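Internalin (PDB 4FMZ) probably takes part in adhesion to and invasion of host cells by Listeria monocytogenes, offering a curved leucine-rich-repeat solenoid as a likely binding surface. Local coordinates at residues Asp120-Ile125 and Gly140-Leu145; Thr161-Lys166 and Ser181-Tyr186; Thr315-Gln320 and Ser337-Asn342. All blocks are in the same frame, centred on the assembly; numbering follows the deposited sequence.

Contact 1 (Asp120-Ile125 and Gly140-Leu145); sequences DNISDI and GANHNL
Ile122 N donates to Asn142 OD1 over 2.9 Å at a nearly straight N-H...O angle of 169°, tilted a little from the plane of the side-chain carbonyl. The other end of that amide turns to the backbone as well, since Asn142 ND2 is hydrogen-bonded to Leu117 O and Leu139 O. Asn142 CG lies anti to its own carbonyl carbon (chi1 -81°), which sets CG beside the backbone N. This is the asparagine ladder of leucine-rich repeats, in which a consensus Asn spans successive turns of the coil.

Nearer the surface, Asn144 ND2 donates to Asn121 OD1 over 3.0 Å, in the carbonyl plane and on a lone pair, although the two amide planes stand 52° apart. A water bridges the same residues: it donates to Asn121 OD1 (2.9 Å) and to Ile122 O (2.8 Å) and accepts from Asn144 N (2.9 Å). A second water joins Asp120 O to His143 N. The type I turn from Asn142 to Leu145, closed by Leu145 N to Asn142 O, presents the N-H groups of His143 and Asn144 to the two waters.

Packing takes over further along: Leu145 CB rests against the carbonyl oxygen Ile122 O at 3.6 Å, and the apolar pair is Leu145 CD1 with Ile125 CG2 at 4.0 Å, the two side chains crossing at about a right angle.

With no strand pairing between the segments, side-chain amides and waters do the joining. Asn121 OD1 takes up two donors, one from protein and one from solvent, while the buried Asn142 amide is satisfied by backbone groups of its own turn (Leu139 O) and of the preceding one (Leu117 O, Ile122 N).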
ATOM      1  N   ASP A 120      -6.833  -5.424  10.907  1.00 26.74           N
ATOM      2  CA  ASP A 120      -7.265  -6.531  11.744  1.00 26.27           C
ATOM      3  C   ASP A 120      -6.227  -6.634  12.871  1.00 33.41           C
ATOM      4  O   ASP A 120      -5.475  -5.676  13.056  1.00 34.20           O
ATOM      5  CB  ASP A 120      -7.410  -7.820  10.904  1.00 26.42           C
ATOM      6  CG  ASP A 120      -8.745  -7.912  10.179  1.00 28.49           C
ATOM      7  OD1 ASP A 120      -9.774  -7.624  10.801  1.00 26.16           O
ATOM      8  OD2 ASP A 120      -8.756  -8.300   8.998  1.00 30.43           O
ATOM      9  N   ASN A 121      -6.166  -7.742  13.632  1.00 32.59           N
ATOM     10  CA  ASN A 121      -5.116  -7.865  14.649  1.00 33.32           C
ATOM     11  C   ASN A 121      -4.387  -9.208  14.481  1.00 35.79           C
ATOM     12  O   ASN A 121      -4.306 -10.018  15.409  1.00 35.68           O
ATOM     13  CB  ASN A 121      -5.649  -7.665  16.072  1.00 37.36           C
ATOM     14  CG  ASN A 121      -4.548  -7.468  17.101  1.00 57.23           C
ATOM     15  OD1 ASN A 121      -3.399  -7.136  16.784  1.00 50.78           O
ATOM     16  ND2 ASN A 121      -4.862  -7.718  18.355  1.00 53.10           N
ATOM     17  N   ILE A 122      -3.840  -9.429  13.281  1.00 31.47           N
ATOM     18  CA  ILE A 122      -3.157 -10.677  12.953  1.00 31.08           C
ATOM     19  C   ILE A 122      -1.652 -10.548  13.248  1.00 36.01           C
ATOM     20  O   ILE A 122      -1.022  -9.563  12.867  1.00 34.56           O
ATOM     21  CB  ILE A 122      -3.433 -11.084  11.476  1.00 33.84           C
ATOM     22  CG1 ILE A 122      -4.955 -11.196  11.187  1.00 33.76           C
ATOM     23  CG2 ILE A 122      -2.727 -12.405  11.114  1.00 34.96           C
ATOM     24  CD1 ILE A 122      -5.321 -10.742   9.821  1.00 36.64           C
ATOM     25  N   SER A 123      -1.087 -11.562  13.915  1.00 33.01           N
ATOM     26  CA  SER A 123       0.332 -11.631  14.236  1.00 33.31           C
ATOM     27  C   SER A 123       0.950 -12.899  13.641  1.00 38.74           C
ATOM     28  O   SER A 123       2.153 -12.927  13.410  1.00 39.93           O
ATOM     29  CB  SER A 123       0.548 -11.581  15.744  1.00 37.30           C
ATOM     30  OG  SER A 123      -0.144 -12.637  16.389  1.00 48.36           O
ATOM     31  N   ASP A 124       0.130 -13.933  13.377  1.00 34.62           N
ATOM     32  CA  ASP A 124       0.573 -15.192  12.789  1.00 34.54           C
ATOM     33  C   ASP A 124      -0.053 -15.371  11.395  1.00 36.35           C
ATOM     34  O   ASP A 124      -1.245 -15.675  11.282  1.00 35.74           O
ATOM     35  CB  ASP A 124       0.212 -16.368  13.723  1.00 36.89           C
ATOM     36  CG  ASP A 124       0.630 -17.749  13.246  1.00 46.27           C
ATOM     37  OD1 ASP A 124       1.307 -17.839  12.198  1.00 48.83           O
ATOM     38  OD2 ASP A 124       0.288 -18.735  13.923  1.00 50.49           O
ATOM     39  N   ILE A 125       0.753 -15.192  10.336  1.00 29.86           N
ATOM     40  CA  ILE A 125       0.259 -15.335   8.964  1.00 28.20           C
ATOM     41  C   ILE A 125       0.701 -16.675   8.334  1.00 30.65           C
ATOM     42  O   ILE A 125       0.555 -16.842   7.121  1.00 28.45           O
ATOM     43  CB  ILE A 125       0.596 -14.130   8.053  1.00 30.32           C
ATOM     44  CG1 ILE A 125       2.118 -13.832   7.991  1.00 31.11           C
ATOM     45  CG2 ILE A 125      -0.208 -12.898   8.479  1.00 30.72           C
ATOM     46  CD1 ILE A 125       2.561 -13.143   6.758  1.00 31.57           C
ATOM     47  N   GLY A 140      -1.909  -4.384   5.760  1.00 24.45           N
ATOM     48  CA  GLY A 140      -1.767  -3.061   6.349  1.00 23.86           C
ATOM     49  C   GLY A 140      -2.395  -2.892   7.716  1.00 27.00           C
ATOM     50  O   GLY A 140      -3.491  -3.384   7.959  1.00 26.70           O
ATOM     51  N   ALA A 141      -1.694  -2.192   8.619  1.00 23.82           N
ATOM     52  CA  ALA A 141      -2.136  -1.842   9.977  1.00 24.83           C
ATOM     53  C   ALA A 141      -2.490  -3.065  10.876  1.00 30.30           C
ATOM     54  O   ALA A 141      -3.395  -2.999  11.711  1.00 30.10           O
ATOM     55  CB  ALA A 141      -3.296  -0.855   9.932  1.00 25.19           C
ATOM     56  N   ASN A 142      -1.739  -4.156  10.723  1.00 26.59           N
ATOM     57  CA  ASN A 142      -1.772  -5.292  11.639  1.00 26.24           C
ATOM     58  C   ASN A 142      -0.569  -4.983  12.516  1.00 30.88           C
ATOM     59  O   ASN A 142       0.549  -5.376  12.195  1.00 29.34           O
ATOM     60  CB  ASN A 142      -1.708  -6.634  10.894  1.00 23.95           C
ATOM     61  CG  ASN A 142      -3.049  -7.051  10.356  1.00 37.20           C
ATOM     62  OD1 ASN A 142      -3.871  -7.629  11.070  1.00 33.26           O
ATOM     63  ND2 ASN A 142      -3.328  -6.720   9.103  1.00 27.48           N
ATOM     64  N   HIS A 143      -0.787  -4.125  13.526  1.00 28.73           N
ATOM     65  CA  HIS A 143       0.250  -3.530  14.378  1.00 29.07           C
ATOM     66  C   HIS A 143       1.208  -4.512  15.052  1.00 32.49           C
ATOM     67  O   HIS A 143       2.347  -4.132  15.315  1.00 31.43           O
ATOM     68  CB  HIS A 143      -0.386  -2.626  15.443  1.00 30.05           C
ATOM     69  CG  HIS A 143      -1.246  -1.542  14.860  1.00 33.21           C
ATOM     70  ND1 HIS A 143      -0.816  -0.763  13.791  1.00 34.45           N
ATOM     71  CD2 HIS A 143      -2.497  -1.153  15.204  1.00 34.62           C
ATOM     72  CE1 HIS A 143      -1.812   0.067  13.526  1.00 33.52           C
ATOM     73  NE2 HIS A 143      -2.841  -0.124  14.355  1.00 34.04           N
ATOM     74  N   ASN A 144       0.783  -5.755  15.287  1.00 30.54           N
ATOM     75  CA  ASN A 144       1.599  -6.745  15.984  1.00 31.24           C
ATOM     76  C   ASN A 144       2.241  -7.790  15.055  1.00 35.00           C
ATOM     77  O   ASN A 144       2.910  -8.705  15.546  1.00 35.66           O
ATOM     78  CB  ASN A 144       0.774  -7.415  17.074  1.00 34.22           C
ATOM     79  CG  ASN A 144       0.336  -6.430  18.130  1.00 51.98           C
ATOM     80  OD1 ASN A 144       1.153  -5.750  18.762  1.00 47.95           O
ATOM     81  ND2 ASN A 144      -0.963  -6.294  18.311  1.00 42.73           N
ATOM     82  N   LEU A 145       2.112  -7.610  13.726  1.00 30.06           N
ATOM     83  CA  LEU A 145       2.729  -8.495  12.742  1.00 29.67           C
ATOM     84  C   LEU A 145       4.241  -8.197  12.635  1.00 33.39           C
ATOM     85  O   LEU A 145       4.621  -7.028  12.619  1.00 31.90           O
ATOM     86  CB  LEU A 145       2.035  -8.308  11.379  1.00 29.09           C
ATOM     87  CG  LEU A 145       2.581  -9.091  10.179  1.00 33.90           C
ATOM     88  CD1 LEU A 145       2.441 -10.609  10.375  1.00 34.57           C
ATOM     89  CD2 LEU A 145       1.887  -8.658   8.900  1.00 37.37           C
TER
HETATM   90  O   HOH W   1      -3.743  -4.473  14.709  1.00 30.86           O
HETATM   91  O   HOH W   2      -1.506  -7.437  14.602  1.00 25.39           O

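Contact 2 (Thr161-Lys166 and Ser181-Tyr186); sequences TVTESK and SLSLNY. With EDO (1,2-ethanediol), chain C.
Thr161 and Ser183 form a parallel beta bridge, and the backbone bonds beyond it run in step. Val162 N donates to Ser183 O over 3.0 Å at 173°, and two residues on Glu164 N donates to Asn185 O over 3.2 Å at 156°. The even spacing, with the two paths only 19° apart, is the evidence that parallel register outlasts the short strand 181-183.

CA-H...O contacts supplement these bonds: one between them, Leu184 CA to Val162 O (3.3 Å), and one beyond, Glu164 CA to Tyr186 O (3.0 Å). A water donates to both Ser165 O and Tyr186 O, extending the link after direct pairing stops.

Side-chain packing is lighter. Leu184 CD2 reaches Val162 CB at 4.0 Å in the buried interior. On the Thr161 and Ser183 face, Thr163 CG2 abuts Ser183 OG at 3.6 Å. This CG2 is anti to the carbonyl carbon; OG1, between the backbone N and the carbonyl carbon, takes a weak hydrogen bond from Ala141 N. A 1,2-ethanediol, probably from the crystallisation liquor, shares a hydrogen bond with Ser181 OG and lies against Thr161 OG1.

Asn187 ties the coils by ND2 to Val162 O. Strand 181-183 sits between strands 159-161 and 203-205 in the leucine-rich-repeat solenoid: Leu182 touches Leu160 and Phe204, and Asn185 OD1 is hydrogen-bonded to Thr205 OG1 and to Tyr207 N, on strand 203-205 and just after it.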
ATOM      1  N   THR A 161       0.935  -4.814   0.536  1.00 21.17           N
ATOM      2  CA  THR A 161       0.921  -3.748   1.545  1.00 20.47           C
ATOM      3  C   THR A 161       1.130  -4.360   2.928  1.00 24.89           C
ATOM      4  O   THR A 161       0.339  -5.203   3.352  1.00 24.65           O
ATOM      5  CB  THR A 161      -0.393  -2.950   1.499  1.00 22.72           C
ATOM      6  OG1 THR A 161      -0.577  -2.427   0.186  1.00 25.01           O
ATOM      7  CG2 THR A 161      -0.439  -1.813   2.544  1.00 18.32           C
ATOM      8  N   VAL A 162       2.193  -3.938   3.620  1.00 20.99           N
ATOM      9  CA  VAL A 162       2.489  -4.330   5.005  1.00 21.19           C
ATOM     10  C   VAL A 162       2.868  -3.022   5.693  1.00 24.00           C
ATOM     11  O   VAL A 162       3.918  -2.468   5.389  1.00 23.23           O
ATOM     12  CB  VAL A 162       3.565  -5.442   5.182  1.00 26.31           C
ATOM     13  CG1 VAL A 162       3.739  -5.791   6.662  1.00 26.52           C
ATOM     14  CG2 VAL A 162       3.235  -6.699   4.373  1.00 26.51           C
ATOM     15  N   THR A 163       1.984  -2.474   6.527  1.00 20.82           N
ATOM     16  CA  THR A 163       2.246  -1.176   7.162  1.00 20.74           C
ATOM     17  C   THR A 163       1.948  -1.152   8.648  1.00 26.04           C
ATOM     18  O   THR A 163       1.184  -1.985   9.136  1.00 25.76           O
ATOM     19  CB  THR A 163       1.393  -0.064   6.495  1.00 25.16           C
ATOM     20  OG1 THR A 163       0.009  -0.367   6.687  1.00 25.69           O
ATOM     21  CG2 THR A 163       1.700   0.130   5.002  1.00 22.92           C
ATOM     22  N   GLU A 164       2.501  -0.134   9.356  1.00 23.79           N
ATOM     23  CA  GLU A 164       2.256   0.171  10.777  1.00 24.14           C
ATOM     24  C   GLU A 164       2.451  -1.044  11.692  1.00 30.55           C
ATOM     25  O   GLU A 164       1.706  -1.214  12.666  1.00 32.16           O
ATOM     26  CB  GLU A 164       0.829   0.715  10.948  1.00 25.45           C
ATOM     27  CG  GLU A 164       0.574   2.009  10.201  1.00 32.13           C
ATOM     28  CD  GLU A 164      -0.856   2.482  10.351  1.00 45.10           C
ATOM     29  OE1 GLU A 164      -1.297   2.714  11.499  1.00 47.26           O
ATOM     30  OE2 GLU A 164      -1.541   2.602   9.315  1.00 35.55           O
ATOM     31  N   SER A 165       3.429  -1.886  11.368  1.00 25.73           N
ATOM     32  CA  SER A 165       3.657  -3.134  12.088  1.00 26.18           C
ATOM     33  C   SER A 165       5.036  -3.196  12.755  1.00 29.64           C
ATOM     34  O   SER A 165       5.790  -2.223  12.742  1.00 29.53           O
ATOM     35  CB  SER A 165       3.504  -4.308  11.123  1.00 27.42           C
ATOM     36  OG  SER A 165       4.615  -4.359  10.244  1.00 29.99           O
ATOM     37  N   LYS A 166       5.358  -4.365  13.325  1.00 27.52           N
ATOM     38  CA  LYS A 166       6.632  -4.623  13.988  1.00 28.27           C
ATOM     39  C   LYS A 166       7.622  -5.292  13.002  1.00 32.70           C
ATOM     40  O   LYS A 166       8.671  -5.785  13.427  1.00 32.86           O
ATOM     41  CB  LYS A 166       6.405  -5.479  15.250  1.00 31.18           C
ATOM     42  CG  LYS A 166       5.698  -4.705  16.355  1.00 34.68           C
ATOM     43  CD  LYS A 166       5.529  -5.508  17.628  1.00 44.79           C
ATOM     44  CE  LYS A 166       4.682  -4.737  18.618  1.00 57.42           C
ATOM     45  NZ  LYS A 166       4.641  -5.387  19.953  1.00 68.62           N
ATOM     46  N   SER A 181       3.969  -3.210  -7.364  1.00 22.29           N
ATOM     47  CA  SER A 181       3.728  -2.135  -6.399  1.00 21.07           C
ATOM     48  C   SER A 181       3.852  -2.701  -4.977  1.00 25.58           C
ATOM     49  O   SER A 181       3.208  -3.704  -4.650  1.00 25.00           O
ATOM     50  CB  SER A 181       2.361  -1.512  -6.645  1.00 21.67           C
ATOM     51  OG  SER A 181       2.075  -0.520  -5.669  1.00 25.62           O
ATOM     52  N   LEU A 182       4.681  -2.067  -4.145  1.00 21.77           N
ATOM     53  CA  LEU A 182       4.947  -2.529  -2.776  1.00 21.40           C
ATOM     54  C   LEU A 182       4.893  -1.391  -1.769  1.00 24.39           C
ATOM     55  O   LEU A 182       5.560  -0.376  -1.969  1.00 24.66           O
ATOM     56  CB  LEU A 182       6.344  -3.207  -2.721  1.00 21.29           C
ATOM     57  CG  LEU A 182       6.960  -3.524  -1.340  1.00 24.99           C
ATOM     58  CD1 LEU A 182       6.183  -4.631  -0.600  1.00 23.78           C
ATOM     59  CD2 LEU A 182       8.427  -3.937  -1.481  1.00 25.20           C
ATOM     60  N   SER A 183       4.149  -1.589  -0.660  1.00 18.61           N
ATOM     61  CA  SER A 183       4.092  -0.624   0.424  1.00 18.01           C
ATOM     62  C   SER A 183       4.631  -1.227   1.709  1.00 23.27           C
ATOM     63  O   SER A 183       4.168  -2.284   2.146  1.00 22.77           O
ATOM     64  CB  SER A 183       2.677  -0.093   0.649  1.00 19.29           C
ATOM     65  OG  SER A 183       2.717   0.908   1.659  1.00 21.86           O
ATOM     66  N   LEU A 184       5.623  -0.547   2.303  1.00 21.10           N
ATOM     67  CA  LEU A 184       6.247  -0.940   3.564  1.00 21.25           C
ATOM     68  C   LEU A 184       6.306   0.260   4.512  1.00 24.61           C
ATOM     69  O   LEU A 184       7.225   0.372   5.331  1.00 24.02           O
ATOM     70  CB  LEU A 184       7.642  -1.532   3.320  1.00 21.51           C
ATOM     71  CG  LEU A 184       7.671  -2.915   2.614  1.00 25.87           C
ATOM     72  CD1 LEU A 184       9.089  -3.383   2.428  1.00 25.96           C
ATOM     73  CD2 LEU A 184       6.868  -3.981   3.388  1.00 26.27           C
ATOM     74  N   ASN A 185       5.296   1.131   4.423  1.00 20.38           N
ATOM     75  CA  ASN A 185       5.225   2.356   5.230  1.00 19.62           C
ATOM     76  C   ASN A 185       5.107   2.068   6.718  1.00 23.66           C
ATOM     77  O   ASN A 185       4.413   1.135   7.115  1.00 21.78           O
ATOM     78  CB  ASN A 185       4.023   3.215   4.810  1.00 20.36           C
ATOM     79  CG  ASN A 185       4.101   3.793   3.425  1.00 32.14           C
ATOM     80  OD1 ASN A 185       5.178   3.968   2.843  1.00 18.71           O
ATOM     81  ND2 ASN A 185       2.951   4.131   2.875  1.00 20.42           N
ATOM     82  N   TYR A 186       5.763   2.903   7.531  1.00 23.02           N
ATOM     83  CA  TYR A 186       5.686   2.937   8.990  1.00 23.20           C
ATOM     84  C   TYR A 186       5.893   1.556   9.662  1.00 25.81           C
ATOM     85  O   TYR A 186       5.066   1.118  10.465  1.00 23.76           O
ATOM     86  CB  TYR A 186       4.332   3.561   9.426  1.00 23.94           C
ATOM     87  CG  TYR A 186       4.328   4.261  10.775  1.00 26.40           C
ATOM     88  CD1 TYR A 186       5.237   3.913  11.770  1.00 28.93           C
ATOM     89  CD2 TYR A 186       3.359   5.211  11.086  1.00 27.45           C
ATOM     90  CE1 TYR A 186       5.212   4.520  13.021  1.00 29.37           C
ATOM     91  CE2 TYR A 186       3.331   5.836  12.332  1.00 28.52           C
ATOM     92  CZ  TYR A 186       4.261   5.485  13.296  1.00 35.19           C
ATOM     93  OH  TYR A 186       4.275   6.105  14.525  1.00 37.52           O
TER
HETATM   94  C1  EDO C 401       1.065  -1.265  -2.490  1.00 28.27           C
HETATM   95  O1  EDO C 401       0.760   0.117  -2.355  1.00 32.29           O
HETATM   96  C2  EDO C 401      -0.112  -1.961  -3.190  1.00 24.54           C
HETATM   97  O2  EDO C 401      -0.216  -1.420  -4.493  1.00 22.22           O
HETATM   98  O   HOH W   3       5.317   0.513  13.243  1.00 31.26           O

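Contact 3 (Thr315-Gln320 and Ser337-Asn342); sequences TLFLSQ and SADFAN. With EDO (1,2-ethanediol), chain G.
Asp339 turns its carboxylate onto the backbone of Leu318 and Ser319 near the C-terminal end of the leucine-rich-repeat solenoid. OD1 accepts from Leu318 N at 2.7 Å and from Ser319 N at 3.0 Å, the donors arriving from opposite faces of its plane. Ser319 N is bifurcated, its second branch reaching OD2, which also accepts from Ser319 OG, the hydroxyl coming from well above the carboxylate plane at 2.7 Å. Four bonds thus grip one carboxylate, and they would be expected to favour its charged form.

With chi1 72°, Asp339 CG lies between the backbone N and the carbonyl carbon. Asp339 CB sits over the centre of the Phe317 ring, 3.7 Å from the centroid, a CH-pi contact; Ser337 OG lies at the ring's edge. Phe293 packs edge-to-face with Phe317, linking it to strand 291-293.

Before the aspartate, parallel pairing survives in Leu316 N to Ser337 O (3.0 Å). After it, Phe340 turns toward the 315-320 segment, beside Leu318 and pointing the same way, with Leu318 CB at 4.0 Å from Phe340 CE1. Leu316 O, buried here without a polar partner in the model, receives the CA-H of Ala338 instead, at a CA-to-O distance of 3.1 Å.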
ATOM      1  N   THR A 315       3.867  24.091  -8.107  1.00 25.60           N
ATOM      2  CA  THR A 315       4.052  24.057  -6.658  1.00 24.75           C
ATOM      3  C   THR A 315       5.539  24.215  -6.335  1.00 25.95           C
ATOM      4  O   THR A 315       6.380  23.500  -6.886  1.00 25.13           O
ATOM      5  CB  THR A 315       3.445  22.784  -6.062  1.00 31.43           C
ATOM      6  OG1 THR A 315       2.045  22.800  -6.323  1.00 31.89           O
ATOM      7  CG2 THR A 315       3.650  22.682  -4.571  1.00 27.99           C
ATOM      8  N   LEU A 316       5.855  25.160  -5.438  1.00 20.84           N
ATOM      9  CA  LEU A 316       7.232  25.391  -5.018  1.00 20.14           C
ATOM     10  C   LEU A 316       7.301  25.731  -3.538  1.00 22.83           C
ATOM     11  O   LEU A 316       6.761  26.755  -3.106  1.00 22.26           O
ATOM     12  CB  LEU A 316       7.892  26.492  -5.866  1.00 19.55           C
ATOM     13  CG  LEU A 316       9.305  26.924  -5.465  1.00 22.98           C
ATOM     14  CD1 LEU A 316      10.342  25.793  -5.683  1.00 23.07           C
ATOM     15  CD2 LEU A 316       9.692  28.164  -6.192  1.00 22.51           C
ATOM     16  N   PHE A 317       7.944  24.856  -2.765  1.00 19.49           N
ATOM     17  CA  PHE A 317       8.147  25.085  -1.336  1.00 18.95           C
ATOM     18  C   PHE A 317       9.609  25.439  -1.086  1.00 24.11           C
ATOM     19  O   PHE A 317      10.516  24.728  -1.541  1.00 24.27           O
ATOM     20  CB  PHE A 317       7.707  23.880  -0.492  1.00 20.52           C
ATOM     21  CG  PHE A 317       6.216  23.774  -0.210  1.00 22.31           C
ATOM     22  CD1 PHE A 317       5.273  24.165  -1.164  1.00 25.67           C
ATOM     23  CD2 PHE A 317       5.757  23.216   0.974  1.00 25.13           C
ATOM     24  CE1 PHE A 317       3.894  24.069  -0.903  1.00 27.66           C
ATOM     25  CE2 PHE A 317       4.381  23.082   1.218  1.00 29.05           C
ATOM     26  CZ  PHE A 317       3.459  23.496   0.272  1.00 27.09           C
ATOM     27  N   LEU A 318       9.838  26.575  -0.413  1.00 20.23           N
ATOM     28  CA  LEU A 318      11.187  27.061  -0.132  1.00 19.40           C
ATOM     29  C   LEU A 318      11.329  27.651   1.260  1.00 22.77           C
ATOM     30  O   LEU A 318      12.395  28.171   1.560  1.00 22.64           O
ATOM     31  CB  LEU A 318      11.594  28.136  -1.158  1.00 19.34           C
ATOM     32  CG  LEU A 318      12.000  27.674  -2.543  1.00 23.35           C
ATOM     33  CD1 LEU A 318      12.092  28.838  -3.474  1.00 23.81           C
ATOM     34  CD2 LEU A 318      13.318  26.912  -2.514  1.00 24.34           C
ATOM     35  N   SER A 319      10.289  27.596   2.109  1.00 20.04           N
ATOM     36  CA  SER A 319      10.376  28.228   3.432  1.00 19.55           C
ATOM     37  C   SER A 319      11.489  27.634   4.298  1.00 21.66           C
ATOM     38  O   SER A 319      11.870  26.487   4.120  1.00 18.70           O
ATOM     39  CB  SER A 319       9.044  28.145   4.169  1.00 21.87           C
ATOM     40  OG  SER A 319       8.734  26.835   4.609  1.00 26.60           O
ATOM     41  N   GLN A 320      12.028  28.457   5.207  1.00 19.96           N
ATOM     42  CA  GLN A 320      13.039  28.110   6.208  1.00 19.49           C
ATOM     43  C   GLN A 320      14.348  27.532   5.611  1.00 23.35           C
ATOM     44  O   GLN A 320      14.860  26.476   6.012  1.00 23.18           O
ATOM     45  CB  GLN A 320      12.458  27.205   7.305  1.00 20.71           C
ATOM     46  CG  GLN A 320      11.309  27.913   8.068  1.00 22.54           C
ATOM     47  CD  GLN A 320      10.994  27.299   9.408  1.00 24.73           C
ATOM     48  OE1 GLN A 320      10.993  26.080   9.579  1.00 23.63           O
ATOM     49  NE2 GLN A 320      10.617  28.132  10.368  1.00 19.75           N
ATOM     50  N   SER A 337       0.722  27.045  -5.647  1.00 30.55           N
ATOM     51  CA  SER A 337       1.017  26.784  -4.255  1.00 29.12           C
ATOM     52  C   SER A 337       2.481  27.088  -3.973  1.00 32.07           C
ATOM     53  O   SER A 337       3.342  26.584  -4.680  1.00 29.94           O
ATOM     54  CB  SER A 337       0.705  25.321  -3.962  1.00 31.76           C
ATOM     55  OG  SER A 337       0.764  25.027  -2.579  1.00 42.24           O
ATOM     56  N   ALA A 338       2.756  27.974  -3.014  1.00 28.11           N
ATOM     57  CA  ALA A 338       4.115  28.362  -2.616  1.00 27.26           C
ATOM     58  C   ALA A 338       4.093  28.710  -1.129  1.00 30.24           C
ATOM     59  O   ALA A 338       3.380  29.641  -0.749  1.00 30.36           O
ATOM     60  CB  ALA A 338       4.604  29.540  -3.457  1.00 28.16           C
ATOM     61  N   ASP A 339       4.807  27.922  -0.280  1.00 24.72           N
ATOM     62  CA  ASP A 339       4.806  28.039   1.187  1.00 23.66           C
ATOM     63  C   ASP A 339       5.469  29.323   1.750  1.00 28.03           C
ATOM     64  O   ASP A 339       5.775  29.353   2.940  1.00 27.69           O
ATOM     65  CB  ASP A 339       5.469  26.797   1.815  1.00 23.97           C
ATOM     66  CG  ASP A 339       6.981  26.691   1.646  1.00 24.77           C
ATOM     67  OD1 ASP A 339       7.544  27.433   0.801  1.00 24.82           O
ATOM     68  OD2 ASP A 339       7.599  25.892   2.376  1.00 24.86           O
ATOM     69  N   PHE A 340       5.687  30.358   0.925  1.00 24.44           N
ATOM     70  CA  PHE A 340       6.267  31.626   1.396  1.00 25.19           C
ATOM     71  C   PHE A 340       5.303  32.762   1.032  1.00 32.21           C
ATOM     72  O   PHE A 340       4.785  32.803  -0.086  1.00 32.62           O
ATOM     73  CB  PHE A 340       7.711  31.857   0.894  1.00 26.19           C
ATOM     74  CG  PHE A 340       7.980  31.593  -0.566  1.00 28.03           C
ATOM     75  CD1 PHE A 340       8.115  30.283  -1.045  1.00 29.87           C
ATOM     76  CD2 PHE A 340       8.127  32.643  -1.464  1.00 30.55           C
ATOM     77  CE1 PHE A 340       8.338  30.030  -2.398  1.00 30.46           C
ATOM     78  CE2 PHE A 340       8.383  32.383  -2.820  1.00 33.57           C
ATOM     79  CZ  PHE A 340       8.472  31.079  -3.275  1.00 30.80           C
ATOM     80  N   ALA A 341       5.026  33.640   2.021  1.00 30.60           N
ATOM     81  CA  ALA A 341       4.035  34.716   2.001  1.00 31.94           C
ATOM     82  C   ALA A 341       4.165  35.693   0.837  1.00 39.46           C
ATOM     83  O   ALA A 341       3.132  36.094   0.291  1.00 39.72           O
ATOM     84  CB  ALA A 341       4.051  35.477   3.320  1.00 32.65           C
ATOM     85  N   ASN A 342       5.381  36.118   0.482  1.00 36.15           N
ATOM     86  CA  ASN A 342       5.514  37.119  -0.569  1.00 37.67           C
ATOM     87  C   ASN A 342       5.482  36.503  -1.963  1.00 44.97           C
ATOM     88  O   ASN A 342       5.412  35.275  -2.107  1.00 44.83           O
ATOM     89  CB  ASN A 342       6.788  37.981  -0.374  1.00 40.06           C
ATOM     90  CG  ASN A 342       8.045  37.275   0.093  1.00 53.70           C
ATOM     91  OD1 ASN A 342       8.059  36.084   0.427  1.00 38.29           O
ATOM     92  ND2 ASN A 342       9.137  38.024   0.171  1.00 48.82           N
TER
HETATM   93  C1  EDO G 405      11.792  31.402   0.710  1.00 30.14           C
HETATM   94  O1  EDO G 405      12.522  30.783   1.765  1.00 30.49           O
HETATM   95  C2  EDO G 405      11.648  32.890   1.049  1.00 31.99           C
HETATM   96  O2  EDO G 405      11.115  32.985   2.362  1.00 33.36           O

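How the contacts relate
Following the chain from the N terminus, contacts 1, 2 and 3 come in series: each closes before the next opens, so none nests in or crosses another. Each closes one turn of the leucine-rich-repeat coil. Contact 1 joins the loops following strands 114-116 and 136-138; contact 2 joins the path after strand 159-161 to strand 181-183 and beyond. These two abut, their centres 11 Å apart, where Leu145 O meets Lys166 N and His143 ND1 meets Glu164 O, so four successive turns are tied together. Contact 3 stands apart, about 31 Å from contact 2 between centres, and fastens the final strand, 337-338, to strand 315-317 at the C-terminal end.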